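Local coordinates for endoglucanase A (Clostridium acetobutylicum, PDB 3IK2), which probably hydrolyses internal beta-1,4-glucosidic bonds of cellulose and related glucans, as a family 44 glycoside hydrolase, at residues 59-67 and 110-119; 309-317 and 327-335. One frame throughout, in Å; residues are numbered along the deposited sequence.

Contact 1 (59-67 and 110-119); sequences KNESDNYWL and AADQSGPLAN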
ATOM      1  N   LYS A  59     -20.454  13.721   6.507  1.00 10.08           N
ATOM      2  CA  LYS A  59     -21.841  13.956   6.950  1.00 10.30           C
ATOM      3  C   LYS A  59     -22.761  12.756   6.855  1.00 10.08           C
ATOM      4  O   LYS A  59     -23.986  12.921   6.738  1.00  9.46           O
ATOM      5  CB  LYS A  59     -22.476  15.133   6.207  1.00 10.68           C
ATOM      6  CG  LYS A  59     -21.862  16.455   6.555  1.00 12.56           C
ATOM      7  CD  LYS A  59     -21.141  17.063   5.391  1.00 15.33           C
ATOM      8  CE  LYS A  59     -20.643  18.473   5.745  1.00 16.55           C
ATOM      9  NZ  LYS A  59     -19.388  18.685   4.991  1.00 17.82           N
ATOM     10  N   ASN A  60     -22.168  11.562   6.942  1.00  9.44           N
ATOM     11  CA  ASN A  60     -22.900  10.309   6.836  1.00  8.68           C
ATOM     12  C   ASN A  60     -23.736  10.346   5.580  1.00  8.31           C
ATOM     13  O   ASN A  60     -24.879   9.930   5.595  1.00  7.73           O
ATOM     14  CB  ASN A  60     -23.796  10.135   8.049  1.00  8.61           C
ATOM     15  CG  ASN A  60     -23.036   9.731   9.278  1.00  8.68           C
ATOM     16  OD1 ASN A  60     -22.097   8.950   9.200  1.00  9.61           O
ATOM     17  ND2 ASN A  60     -23.458  10.238  10.440  1.00  8.38           N
ATOM     18  N   GLU A  61     -23.162  10.876   4.500  1.00  8.41           N
ATOM     19  CA  GLU A  61     -23.915  11.072   3.252  1.00  8.71           C
ATOM     20  C   GLU A  61     -23.980   9.822   2.363  1.00  9.14           C
ATOM     21  O   GLU A  61     -22.937   9.213   2.014  1.00  8.03           O
ATOM     22  CB  GLU A  61     -23.335  12.246   2.472  1.00  8.49           C
ATOM     23  CG  GLU A  61     -24.100  12.591   1.208  1.00 10.65           C
ATOM     24  CD  GLU A  61     -23.480  13.755   0.486  1.00 12.85           C
ATOM     25  OE1 GLU A  61     -23.742  14.888   0.916  1.00 13.92           O
ATOM     26  OE2 GLU A  61     -22.716  13.527  -0.485  1.00 12.90           O
ATOM     27  N   SER A  62     -25.212   9.462   2.008  1.00  8.69           N
ATOM     28  CA  SER A  62     -25.476   8.382   1.069  1.00  8.97           C
ATOM     29  C   SER A  62     -25.696   8.986  -0.309  1.00  9.16           C
ATOM     30  O   SER A  62     -26.552   9.864  -0.495  1.00  7.66           O
ATOM     31  CB  SER A  62     -26.704   7.589   1.493  1.00  8.88           C
ATOM     32  OG  SER A  62     -26.365   6.669   2.503  1.00  8.93           O
ATOM     33  N   ASP A  63     -24.926   8.505  -1.280  1.00  8.74           N
ATOM     34  CA  ASP A  63     -24.842   9.204  -2.540  1.00  9.12           C
ATOM     35  C   ASP A  63     -24.195   8.360  -3.651  1.00  8.94           C
ATOM     36  O   ASP A  63     -23.858   7.171  -3.468  1.00  9.79           O
ATOM     37  CB  ASP A  63     -24.088  10.541  -2.344  1.00  8.40           C
ATOM     38  CG  ASP A  63     -22.663  10.332  -1.863  1.00  9.11           C
ATOM     39  OD1 ASP A  63     -22.127   9.221  -2.091  1.00  8.95           O
ATOM     40  OD2 ASP A  63     -22.081  11.258  -1.257  1.00  8.27           O
ATOM     41  N   ASN A  64     -24.013   8.996  -4.796  1.00  8.12           N
ATOM     42  CA  ASN A  64     -23.457   8.341  -5.973  1.00  8.96           C
ATOM     43  C   ASN A  64     -21.942   8.603  -6.107  1.00  8.28           C
ATOM     44  O   ASN A  64     -21.399   8.507  -7.195  1.00  8.38           O
ATOM     45  CB  ASN A  64     -24.164   8.860  -7.234  1.00  9.18           C
ATOM     46  CG  ASN A  64     -23.860  10.356  -7.509  1.00 10.22           C
ATOM     47  OD1 ASN A  64     -23.172  11.022  -6.737  1.00  9.94           O
ATOM     48  ND2 ASN A  64     -24.369  10.867  -8.616  1.00 12.81           N
ATOM     49  N   TYR A  65     -21.273   8.915  -5.001  1.00  8.28           N
ATOM     50  CA  TYR A  65     -19.867   9.342  -5.026  1.00  8.36           C
ATOM     51  C   TYR A  65     -18.950   8.371  -5.791  1.00  8.01           C
ATOM     52  O   TYR A  65     -18.127   8.779  -6.618  1.00  7.40           O
ATOM     53  CB  TYR A  65     -19.348   9.560  -3.591  1.00  8.85           C
ATOM     54  CG  TYR A  65     -17.865   9.898  -3.521  1.00  9.49           C
ATOM     55  CD1 TYR A  65     -17.407  11.180  -3.824  1.00 11.20           C
ATOM     56  CD2 TYR A  65     -16.918   8.923  -3.132  1.00  8.81           C
ATOM     57  CE1 TYR A  65     -16.032  11.494  -3.764  1.00 11.10           C
ATOM     58  CE2 TYR A  65     -15.561   9.213  -3.077  1.00  7.59           C
ATOM     59  CZ  TYR A  65     -15.119  10.499  -3.401  1.00 10.30           C
ATOM     60  OH  TYR A  65     -13.772  10.796  -3.338  1.00 10.55           O
ATOM     61  N   TRP A  66     -19.092   7.077  -5.516  1.00  7.66           N
ATOM     62  CA  TRP A  66     -18.234   6.111  -6.196  1.00  7.70           C
ATOM     63  C   TRP A  66     -18.537   5.976  -7.712  1.00  7.78           C
ATOM     64  O   TRP A  66     -17.607   5.787  -8.508  1.00  7.88           O
ATOM     65  CB  TRP A  66     -18.139   4.768  -5.429  1.00  6.55           C
ATOM     66  CG  TRP A  66     -16.853   4.678  -4.606  1.00  7.03           C
ATOM     67  CD1 TRP A  66     -16.008   5.719  -4.303  1.00  6.57           C
ATOM     68  CD2 TRP A  66     -16.287   3.507  -3.973  1.00  4.91           C
ATOM     69  NE1 TRP A  66     -14.955   5.267  -3.545  1.00  6.26           N
ATOM     70  CE2 TRP A  66     -15.099   3.920  -3.321  1.00  4.75           C
ATOM     71  CE3 TRP A  66     -16.676   2.159  -3.886  1.00  4.77           C
ATOM     72  CZ2 TRP A  66     -14.272   3.024  -2.580  1.00  4.30           C
ATOM     73  CZ3 TRP A  66     -15.849   1.259  -3.155  1.00  5.10           C
ATOM     74  CH2 TRP A  66     -14.669   1.707  -2.505  1.00  6.32           C
ATOM     75  N   LEU A  67     -19.807   6.113  -8.099  1.00  7.17           N
ATOM     76  CA  LEU A  67     -20.170   6.212  -9.530  1.00  8.45           C
ATOM     77  C   LEU A  67     -19.441   7.348 -10.267  1.00  8.89           C
ATOM     78  O   LEU A  67     -18.944   7.145 -11.360  1.00  8.36           O
ATOM     79  CB  LEU A  67     -21.697   6.337  -9.721  1.00  9.11           C
ATOM     80  CG  LEU A  67     -22.513   5.074  -9.409  1.00  7.66           C
ATOM     81  CD1 LEU A  67     -23.986   5.407  -9.250  1.00  7.32           C
ATOM     82  CD2 LEU A  67     -22.353   4.053 -10.520  1.00  7.03           C
ATOM     83  N   ALA A 110     -25.304   1.025   1.786  1.00  8.22           N
ATOM     84  CA  ALA A 110     -26.314   2.060   1.497  1.00  7.94           C
ATOM     85  C   ALA A 110     -27.402   1.498   0.626  1.00  9.05           C
ATOM     86  O   ALA A 110     -27.123   0.825  -0.389  1.00  8.51           O
ATOM     87  CB  ALA A 110     -25.699   3.262   0.838  1.00  7.57           C
ATOM     88  N   ALA A 111     -28.647   1.734   1.046  1.00  9.68           N
ATOM     89  CA  ALA A 111     -29.796   1.377   0.236  1.00 10.86           C
ATOM     90  C   ALA A 111     -30.150   2.488  -0.789  1.00 11.45           C
ATOM     91  O   ALA A 111     -30.776   2.228  -1.789  1.00 11.35           O
ATOM     92  CB  ALA A 111     -30.985   1.054   1.125  1.00 11.05           C
ATOM     93  N   ASP A 112     -29.735   3.724  -0.557  1.00 12.48           N
ATOM     94  CA  ASP A 112     -30.184   4.812  -1.446  1.00 13.42           C
ATOM     95  C   ASP A 112     -29.134   5.907  -1.641  1.00 13.25           C
ATOM     96  O   ASP A 112     -27.963   5.723  -1.301  1.00 13.84           O
ATOM     97  CB  ASP A 112     -31.558   5.386  -1.012  1.00 12.92           C
ATOM     98  CG  ASP A 112     -31.563   5.937   0.442  1.00 15.11           C
ATOM     99  OD1 ASP A 112     -30.612   6.629   0.866  1.00 11.43           O
ATOM    100  OD2 ASP A 112     -32.565   5.675   1.161  1.00 18.74           O
ATOM    101  N   GLN A 113     -29.558   7.019  -2.238  1.00 12.74           N
ATOM    102  CA  GLN A 113     -28.714   8.194  -2.397  1.00 12.30           C
ATOM    103  C   GLN A 113     -29.405   9.386  -1.783  1.00 12.14           C
ATOM    104  O   GLN A 113     -29.430  10.451  -2.394  1.00 11.95           O
ATOM    105  CB  GLN A 113     -28.446   8.488  -3.872  1.00 11.66           C
ATOM    106  CG  GLN A 113     -27.621   7.422  -4.561  1.00 12.62           C
ATOM    107  CD  GLN A 113     -27.432   7.681  -6.052  1.00 13.35           C
ATOM    108  OE1 GLN A 113     -27.676   8.800  -6.543  1.00 13.58           O
ATOM    109  NE2 GLN A 113     -26.948   6.659  -6.771  1.00 11.33           N
ATOM    110  N   SER A 114     -29.944   9.216  -0.580  1.00 12.15           N
ATOM    111  CA  SER A 114     -30.772  10.260   0.045  1.00 13.29           C
ATOM    112  C   SER A 114     -29.985  11.367   0.729  1.00 13.27           C
ATOM    113  O   SER A 114     -30.585  12.230   1.336  1.00 14.03           O
ATOM    114  CB  SER A 114     -31.828   9.679   1.001  1.00 12.36           C
ATOM    115  OG  SER A 114     -31.239   8.847   1.995  1.00 14.93           O
ATOM    116  N   GLY A 115     -28.656  11.354   0.621  1.00 13.41           N
ATOM    117  CA  GLY A 115     -27.843  12.448   1.144  1.00 13.31           C
ATOM    118  C   GLY A 115     -27.416  12.268   2.602  1.00 13.91           C
ATOM    119  O   GLY A 115     -27.329  11.140   3.083  1.00 13.90           O
ATOM    120  N   PRO A 116     -27.151  13.379   3.318  1.00 14.48           N
ATOM    121  CA  PRO A 116     -26.732  13.255   4.726  1.00 14.97           C
ATOM    122  C   PRO A 116     -27.771  12.517   5.559  1.00 15.59           C
ATOM    123  O   PRO A 116     -28.949  12.858   5.504  1.00 16.61           O
ATOM    124  CB  PRO A 116     -26.573  14.706   5.196  1.00 14.66           C
ATOM    125  CG  PRO A 116     -26.403  15.508   3.962  1.00 14.28           C
ATOM    126  CD  PRO A 116     -27.206  14.790   2.885  1.00 14.42           C
ATOM    127  N   LEU A 117     -27.346  11.477   6.278  1.00 15.62           N
ATOM    128  CA  LEU A 117     -28.253  10.691   7.113  1.00 15.69           C
ATOM    129  C   LEU A 117     -28.291  11.236   8.533  1.00 16.30           C
ATOM    130  O   LEU A 117     -27.322  11.857   9.011  1.00 15.89           O
ATOM    131  CB  LEU A 117     -27.835   9.219   7.108  1.00 15.71           C
ATOM    132  CG  LEU A 117     -28.345   8.237   6.031  1.00 16.13           C
ATOM    133  CD1 LEU A 117     -29.085   8.843   4.815  1.00 15.99           C
ATOM    134  CD2 LEU A 117     -27.300   7.334   5.576  1.00 15.09           C
ATOM    135  N   ALA A 118     -29.435  11.034   9.180  1.00 17.03           N
ATOM    136  CA  ALA A 118     -29.644  11.439  10.572  1.00 17.98           C
ATOM    137  C   ALA A 118     -29.159  10.319  11.471  1.00 18.73           C
ATOM    138  O   ALA A 118     -29.080   9.162  11.048  1.00 18.19           O
ATOM    139  CB  ALA A 118     -31.133  11.731  10.840  1.00 17.42           C
ATOM    140  N   ASN A 119     -28.833  10.679  12.710  1.00 20.17           N
ATOM    141  CA  ASN A 119     -28.403   9.727  13.736  1.00 21.98           C
ATOM    142  C   ASN A 119     -29.461   8.694  14.027  1.00 22.14           C
ATOM    143  O   ASN A 119     -29.164   7.591  14.456  1.00 23.06           O
ATOM    144  CB  ASN A 119     -27.993  10.479  14.991  1.00 22.02           C
ATOM    145  CG  ASN A 119     -26.735  11.283  14.773  1.00 25.83           C
ATOM    146  OD1 ASN A 119     -25.888  10.891  13.959  1.00 31.48           O
ATOM    147  ND2 ASN A 119     -26.595  12.412  15.476  1.00 28.54           N
TER
HETATM  148  O   HOH W   1     -25.609  13.885   8.351  1.00 17.11           O
HETATM  149  O   HOH W   2     -25.624  11.519  11.110  1.00 14.07           O
HETATM  150  O   HOH W   3     -23.003  10.074  13.485  1.00 16.02           O
HETATM  151  O   HOH W   4     -28.528   5.089   2.259  1.00 13.80           O
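Ser62 and Gly115 face each other as a hydrogen-bonded antiparallel pair: Ser62 N gives a nearly straight bond to Gly115 O (2.9 Å, 171°), and Gly115 N returns one to Ser62 O. One step further, Leu117 N reaches Asn60 O. Between these bonds Glu61 and Pro116 form a non-hydrogen-bonded pair whose side chains lie side by side on the same face of the sheet, the glutamate extended along the proline ring.

The side chain of Gln113 illustrates how a polar chain can follow a backbone. Its CB sits 3.9 Å from Asp63 CA. CG then lies 3.7 Å from Asp63 C, and the extended chain carries CD on to Asn64, where OE1 and NE2 are both 3.6 Å from Asn64 CB. The amide nitrogen also passes near Leu67 CD1, while its hydrogen bond goes to Asp51.

The hydroxyl of Ser62 sits among methyl groups as well as polar partners. With Ser62 OG anti to its own carbonyl carbon (chi1 -81°), it lies 3.3 Å from Leu117 CD2 and also near Ala110 CB, yet bonds to Asn53 and donates to a water that in turn donates to Asp112 OD1. That same carboxylate oxygen takes Ser114 N and Ser114 OG from one face of its plane, the backbone bond closing an Asx turn.

Strand 61-63 is the middle of a small three-stranded antiparallel sheet, between 52-53 and 115-116. Beyond the direct Leu117 N to Asn60 O bond, waters carry the link on from Asn60 ND2 to Leu117 O and Asn119 OD1. The specific links of this partly buried contact are therefore mainly backbone bonds and bridging waters, which is consistent with an edge open in part to solvent.

Contact 2 (309-317 and 327-335); sequences SLWDSTYTE and WGLPLIPKV
Ser309 O receives Leu331 N (2.8 Å, 163°), while Leu329 CD2 packs against the same oxygen at 3.7 Å. The serine hydroxyl is turned to its own segment, donating to Glu317 OE1 from above the carboxylate plane; the other oxygen of Glu317 bonds to Ser319. Next, Leu310 O accepts Ile332 N at 2.8 Å. Leu310 CD2 lies 4.2 Å from Leu331 CD2, the two side chains meeting at a slant, and Leu310 CB touches Ile332 CD1.

Both bonds use amides in the first turn of helix 331-342, which lack acceptors earlier in that helix; two successive carbonyls, Ser309 O and Leu310 O, from a loop earlier in the chain take those amides instead. This helix leads into barrel strand 347-353 of the TIM-like fold, and Leu331 and Ile332 also reach Phe350 on that strand. Pro330, at the N-cap position and preceded by a cis peptide bond, presents its ring to the loop.

At Trp311 the chain runs past the CB-CG edge of that ring: Pro330 CB is 3.4 Å from Trp311 C, and CG lies near Trp311 O. One face of the Trp311 indole is covered near its middle by Asp312 CB, and the ring also meets that of Tyr377. Asp312 turns its carboxylate from the proline, with CG anti to the backbone N (chi1 178°): OD1 accepts Thr314 N in an Asx turn and Thr314 OG1 on its syn side, while OD2 pairs with Arg308. Ser313 then places its CB 4.0 Å from Pro330 CD, and farther on the carboxylate carbon of Glu317 approaches Leu329 CD1.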
ATOM      1  N   SER A 309      11.771   4.436  10.042  1.00  8.63           N
ATOM      2  CA  SER A 309      10.994   3.701  11.079  1.00  9.41           C
ATOM      3  C   SER A 309      10.422   2.363  10.598  1.00  9.24           C
ATOM      4  O   SER A 309       9.977   1.538  11.394  1.00  9.41           O
ATOM      5  CB  SER A 309       9.893   4.573  11.684  1.00  8.90           C
ATOM      6  OG  SER A 309      10.480   5.678  12.374  1.00 12.40           O
ATOM      7  N   LEU A 310      10.415   2.160   9.282  1.00  9.13           N
ATOM      8  CA  LEU A 310       9.976   0.881   8.728  1.00  8.55           C
ATOM      9  C   LEU A 310      11.041  -0.226   8.852  1.00  8.74           C
ATOM     10  O   LEU A 310      10.697  -1.386   8.883  1.00  9.27           O
ATOM     11  CB  LEU A 310       9.596   1.065   7.255  1.00  8.66           C
ATOM     12  CG  LEU A 310       8.426   1.957   6.877  1.00  6.67           C
ATOM     13  CD1 LEU A 310       8.404   2.222   5.353  1.00  2.00           C
ATOM     14  CD2 LEU A 310       7.141   1.275   7.345  1.00  6.12           C
ATOM     15  N   TRP A 311      12.326   0.123   8.920  1.00  8.75           N
ATOM     16  CA  TRP A 311      13.386  -0.904   8.776  1.00  9.60           C
ATOM     17  C   TRP A 311      14.622  -0.791   9.707  1.00  9.33           C
ATOM     18  O   TRP A 311      15.289  -1.786   9.913  1.00 10.35           O
ATOM     19  CB  TRP A 311      13.880  -0.958   7.317  1.00  8.71           C
ATOM     20  CG  TRP A 311      14.687   0.281   6.911  1.00  9.56           C
ATOM     21  CD1 TRP A 311      14.203   1.420   6.312  1.00  9.52           C
ATOM     22  CD2 TRP A 311      16.097   0.495   7.088  1.00  7.77           C
ATOM     23  NE1 TRP A 311      15.219   2.318   6.107  1.00  7.60           N
ATOM     24  CE2 TRP A 311      16.392   1.776   6.581  1.00  9.37           C
ATOM     25  CE3 TRP A 311      17.145  -0.281   7.613  1.00  9.60           C
ATOM     26  CZ2 TRP A 311      17.703   2.304   6.581  1.00  9.88           C
ATOM     27  CZ3 TRP A 311      18.449   0.255   7.640  1.00  8.64           C
ATOM     28  CH2 TRP A 311      18.710   1.530   7.126  1.00  8.96           C
ATOM     29  N   ASP A 312      14.900   0.402  10.238  1.00  8.74           N
ATOM     30  CA  ASP A 312      16.190   0.785  10.870  1.00  9.34           C
ATOM     31  C   ASP A 312      16.094   0.819  12.408  1.00  9.75           C
ATOM     32  O   ASP A 312      15.469   1.710  12.974  1.00 10.64           O
ATOM     33  CB  ASP A 312      16.596   2.174  10.317  1.00  8.79           C
ATOM     34  CG  ASP A 312      17.894   2.734  10.908  1.00 10.16           C
ATOM     35  OD1 ASP A 312      18.645   2.001  11.562  1.00 10.44           O
ATOM     36  OD2 ASP A 312      18.159   3.946  10.708  1.00 12.55           O
ATOM     37  N   SER A 313      16.736  -0.128  13.080  1.00 10.14           N
ATOM     38  CA  SER A 313      16.665  -0.242  14.536  1.00 11.15           C
ATOM     39  C   SER A 313      17.433   0.850  15.269  1.00 11.24           C
ATOM     40  O   SER A 313      17.277   1.042  16.471  1.00 11.74           O
ATOM     41  CB  SER A 313      17.124  -1.631  15.002  1.00 11.82           C
ATOM     42  OG  SER A 313      18.534  -1.752  14.937  1.00 11.63           O
ATOM     43  N   THR A 314      18.250   1.594  14.531  1.00 12.20           N
ATOM     44  CA  THR A 314      19.032   2.677  15.089  1.00 11.47           C
ATOM     45  C   THR A 314      18.319   4.027  15.009  1.00 11.75           C
ATOM     46  O   THR A 314      18.804   5.023  15.524  1.00 11.43           O
ATOM     47  CB  THR A 314      20.415   2.771  14.419  1.00 12.09           C
ATOM     48  OG1 THR A 314      20.267   3.231  13.068  1.00 10.35           O
ATOM     49  CG2 THR A 314      21.115   1.408  14.442  1.00 10.93           C
ATOM     50  N   TYR A 315      17.151   4.061  14.388  1.00 11.50           N
ATOM     51  CA  TYR A 315      16.482   5.326  14.186  1.00 11.37           C
ATOM     52  C   TYR A 315      15.346   5.482  15.154  1.00 11.46           C
ATOM     53  O   TYR A 315      14.512   4.587  15.260  1.00 12.19           O
ATOM     54  CB  TYR A 315      15.957   5.453  12.745  1.00 10.82           C
ATOM     55  CG  TYR A 315      15.256   6.748  12.546  1.00 11.43           C
ATOM     56  CD1 TYR A 315      15.969   7.938  12.488  1.00 10.65           C
ATOM     57  CD2 TYR A 315      13.865   6.807  12.425  1.00 14.64           C
ATOM     58  CE1 TYR A 315      15.327   9.153  12.316  1.00 11.17           C
ATOM     59  CE2 TYR A 315      13.213   8.042  12.243  1.00 11.33           C
ATOM     60  CZ  TYR A 315      13.957   9.197  12.201  1.00 11.14           C
ATOM     61  OH  TYR A 315      13.334  10.421  12.036  1.00 12.31           O
ATOM     62  N   THR A 316      15.299   6.636  15.823  1.00 11.44           N
ATOM     63  CA  THR A 316      14.188   7.012  16.718  1.00 12.05           C
ATOM     64  C   THR A 316      13.400   8.199  16.151  1.00 11.57           C
ATOM     65  O   THR A 316      13.963   9.282  15.862  1.00 10.93           O
ATOM     66  CB  THR A 316      14.659   7.355  18.161  1.00 11.67           C
ATOM     67  OG1 THR A 316      15.412   6.266  18.682  1.00 14.70           O
ATOM     68  CG2 THR A 316      13.461   7.539  19.076  1.00 12.33           C
ATOM     69  N   GLU A 317      12.101   7.996  15.981  1.00 10.85           N
ATOM     70  CA  GLU A 317      11.267   9.038  15.400  1.00 10.94           C
ATOM     71  C   GLU A 317      10.588   9.774  16.535  1.00 10.37           C
ATOM     72  O   GLU A 317      10.412   9.207  17.606  1.00 10.67           O
ATOM     73  CB  GLU A 317      10.232   8.464  14.409  1.00 10.75           C
ATOM     74  CG  GLU A 317       8.998   7.818  15.051  1.00 11.91           C
ATOM     75  CD  GLU A 317       7.971   7.336  14.037  1.00 11.66           C
ATOM     76  OE1 GLU A 317       8.381   7.059  12.885  1.00 10.61           O
ATOM     77  OE2 GLU A 317       6.766   7.229  14.396  1.00 11.50           O
ATOM     78  N   TRP A 327       9.021  -1.055  21.326  1.00 13.03           N
ATOM     79  CA  TRP A 327       9.026  -2.487  21.017  1.00 11.57           C
ATOM     80  C   TRP A 327       8.480  -2.826  19.610  1.00 11.62           C
ATOM     81  O   TRP A 327       8.819  -3.898  19.053  1.00 10.90           O
ATOM     82  CB  TRP A 327       8.280  -3.288  22.090  1.00 10.69           C
ATOM     83  CG  TRP A 327       6.872  -2.794  22.336  1.00 10.51           C
ATOM     84  CD1 TRP A 327       6.476  -1.929  23.304  1.00  9.34           C
ATOM     85  CD2 TRP A 327       5.686  -3.120  21.578  1.00 12.03           C
ATOM     86  NE1 TRP A 327       5.132  -1.703  23.216  1.00 11.30           N
ATOM     87  CE2 TRP A 327       4.618  -2.416  22.161  1.00 11.69           C
ATOM     88  CE3 TRP A 327       5.427  -3.929  20.455  1.00  9.04           C
ATOM     89  CZ2 TRP A 327       3.300  -2.496  21.667  1.00 11.51           C
ATOM     90  CZ3 TRP A 327       4.122  -4.005  19.976  1.00  9.43           C
ATOM     91  CH2 TRP A 327       3.075  -3.306  20.591  1.00  8.92           C
ATOM     92  N   GLY A 328       7.640  -1.942  19.059  1.00 10.46           N
ATOM     93  CA  GLY A 328       6.994  -2.172  17.758  1.00 11.37           C
ATOM     94  C   GLY A 328       7.706  -1.582  16.543  1.00 12.18           C
ATOM     95  O   GLY A 328       7.181  -1.632  15.414  1.00 12.09           O
ATOM     96  N   LEU A 329       8.880  -0.988  16.781  1.00 11.82           N
ATOM     97  CA  LEU A 329       9.682  -0.372  15.726  1.00 11.41           C
ATOM     98  C   LEU A 329      11.117  -0.951  15.748  1.00 11.81           C
ATOM     99  O   LEU A 329      11.628  -1.260  16.811  1.00 12.65           O
ATOM    100  CB  LEU A 329       9.698   1.151  15.874  1.00 10.92           C
ATOM    101  CG  LEU A 329       8.365   1.892  15.665  1.00 10.97           C
ATOM    102  CD1 LEU A 329       8.525   3.460  15.817  1.00  7.16           C
ATOM    103  CD2 LEU A 329       7.682   1.524  14.323  1.00  9.45           C
ATOM    104  N   PRO A 330      11.759  -1.129  14.575  1.00 10.90           N
ATOM    105  CA  PRO A 330      11.275  -0.758  13.248  1.00  9.84           C
ATOM    106  C   PRO A 330      10.106  -1.633  12.799  1.00  8.74           C
ATOM    107  O   PRO A 330      10.089  -2.814  13.090  1.00  7.37           O
ATOM    108  CB  PRO A 330      12.512  -0.976  12.363  1.00  9.55           C
ATOM    109  CG  PRO A 330      13.251  -2.099  13.038  1.00  8.97           C
ATOM    110  CD  PRO A 330      13.109  -1.720  14.506  1.00 10.80           C
ATOM    111  N   LEU A 331       9.147  -1.047  12.075  1.00  8.12           N
ATOM    112  CA  LEU A 331       7.889  -1.754  11.776  1.00  7.61           C
ATOM    113  C   LEU A 331       8.004  -3.065  10.982  1.00  7.83           C
ATOM    114  O   LEU A 331       7.393  -4.082  11.375  1.00  7.00           O
ATOM    115  CB  LEU A 331       6.838  -0.822  11.113  1.00  7.75           C
ATOM    116  CG  LEU A 331       5.402  -1.379  10.953  1.00  8.17           C
ATOM    117  CD1 LEU A 331       4.704  -1.683  12.311  1.00  7.17           C
ATOM    118  CD2 LEU A 331       4.542  -0.444  10.092  1.00  7.57           C
ATOM    119  N   ILE A 332       8.722  -3.054   9.856  1.00  7.40           N
ATOM    120  CA  ILE A 332       8.724  -4.253   9.025  1.00  8.61           C
ATOM    121  C   ILE A 332       9.412  -5.480   9.680  1.00  8.22           C
ATOM    122  O   ILE A 332       8.851  -6.572   9.628  1.00  7.78           O
ATOM    123  CB  ILE A 332       9.224  -3.995   7.552  1.00  8.84           C
ATOM    124  CG1 ILE A 332       8.256  -3.051   6.819  1.00  9.38           C
ATOM    125  CG2 ILE A 332       9.382  -5.343   6.785  1.00  8.71           C
ATOM    126  CD1 ILE A 332       8.785  -2.537   5.433  1.00  8.68           C
ATOM    127  N   PRO A 333      10.626  -5.310  10.279  1.00  7.77           N
ATOM    128  CA  PRO A 333      11.209  -6.445  11.027  1.00  8.51           C
ATOM    129  C   PRO A 333      10.315  -7.007  12.160  1.00  9.05           C
ATOM    130  O   PRO A 333      10.294  -8.209  12.387  1.00  9.65           O
ATOM    131  CB  PRO A 333      12.526  -5.854  11.587  1.00  9.04           C
ATOM    132  CG  PRO A 333      12.934  -4.835  10.526  1.00  7.46           C
ATOM    133  CD  PRO A 333      11.571  -4.175  10.206  1.00  7.06           C
ATOM    134  N   LYS A 334       9.581  -6.139  12.840  1.00  9.68           N
ATOM    135  CA  LYS A 334       8.634  -6.536  13.883  1.00  9.99           C
ATOM    136  C   LYS A 334       7.472  -7.330  13.351  1.00  9.38           C
ATOM    137  O   LYS A 334       7.071  -8.326  13.931  1.00  9.27           O
ATOM    138  CB  LYS A 334       8.096  -5.295  14.569  1.00 10.13           C
ATOM    139  CG  LYS A 334       8.687  -5.017  15.966  1.00 14.51           C
ATOM    140  CD  LYS A 334      10.148  -5.327  16.090  1.00 18.39           C
ATOM    141  CE  LYS A 334      10.947  -4.374  15.203  1.00 21.77           C
ATOM    142  NZ  LYS A 334      12.375  -4.334  15.538  1.00 22.39           N
ATOM    143  N   VAL A 335       6.923  -6.870  12.236  1.00  8.95           N
ATOM    144  CA  VAL A 335       5.789  -7.515  11.633  1.00  8.62           C
ATOM    145  C   VAL A 335       6.249  -8.845  11.034  1.00  8.80           C
ATOM    146  O   VAL A 335       5.557  -9.844  11.123  1.00  9.25           O
ATOM    147  CB  VAL A 335       5.129  -6.603  10.587  1.00  8.08           C
ATOM    148  CG1 VAL A 335       4.095  -7.372   9.791  1.00  8.65           C
ATOM    149  CG2 VAL A 335       4.480  -5.406  11.253  1.00  7.51           C
TER
HETATM  150  O   HOH W   5      13.964   1.291  16.461  1.00 25.29           O

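How the contacts relate
Contact 1 closes before contact 2 opens along the chain, and the two lie on opposite sides of its centre, with centres 40 Å apart and nearest atoms about 23 Å apart. They share no strand or helix. What joins them is the eight-stranded parallel barrel: segment 110-119 follows barrel strand 99-103, whereas contact 2 occupies the connection between strands 273-278 and 347-353. Contact 1 belongs to a small accessory sheet built from excursions of the chain between barrel elements; contact 2 is a buried junction at the start of a barrel helix. Together they exemplify how one barrel carries both peripheral elaborations and internal loop-to-helix packing.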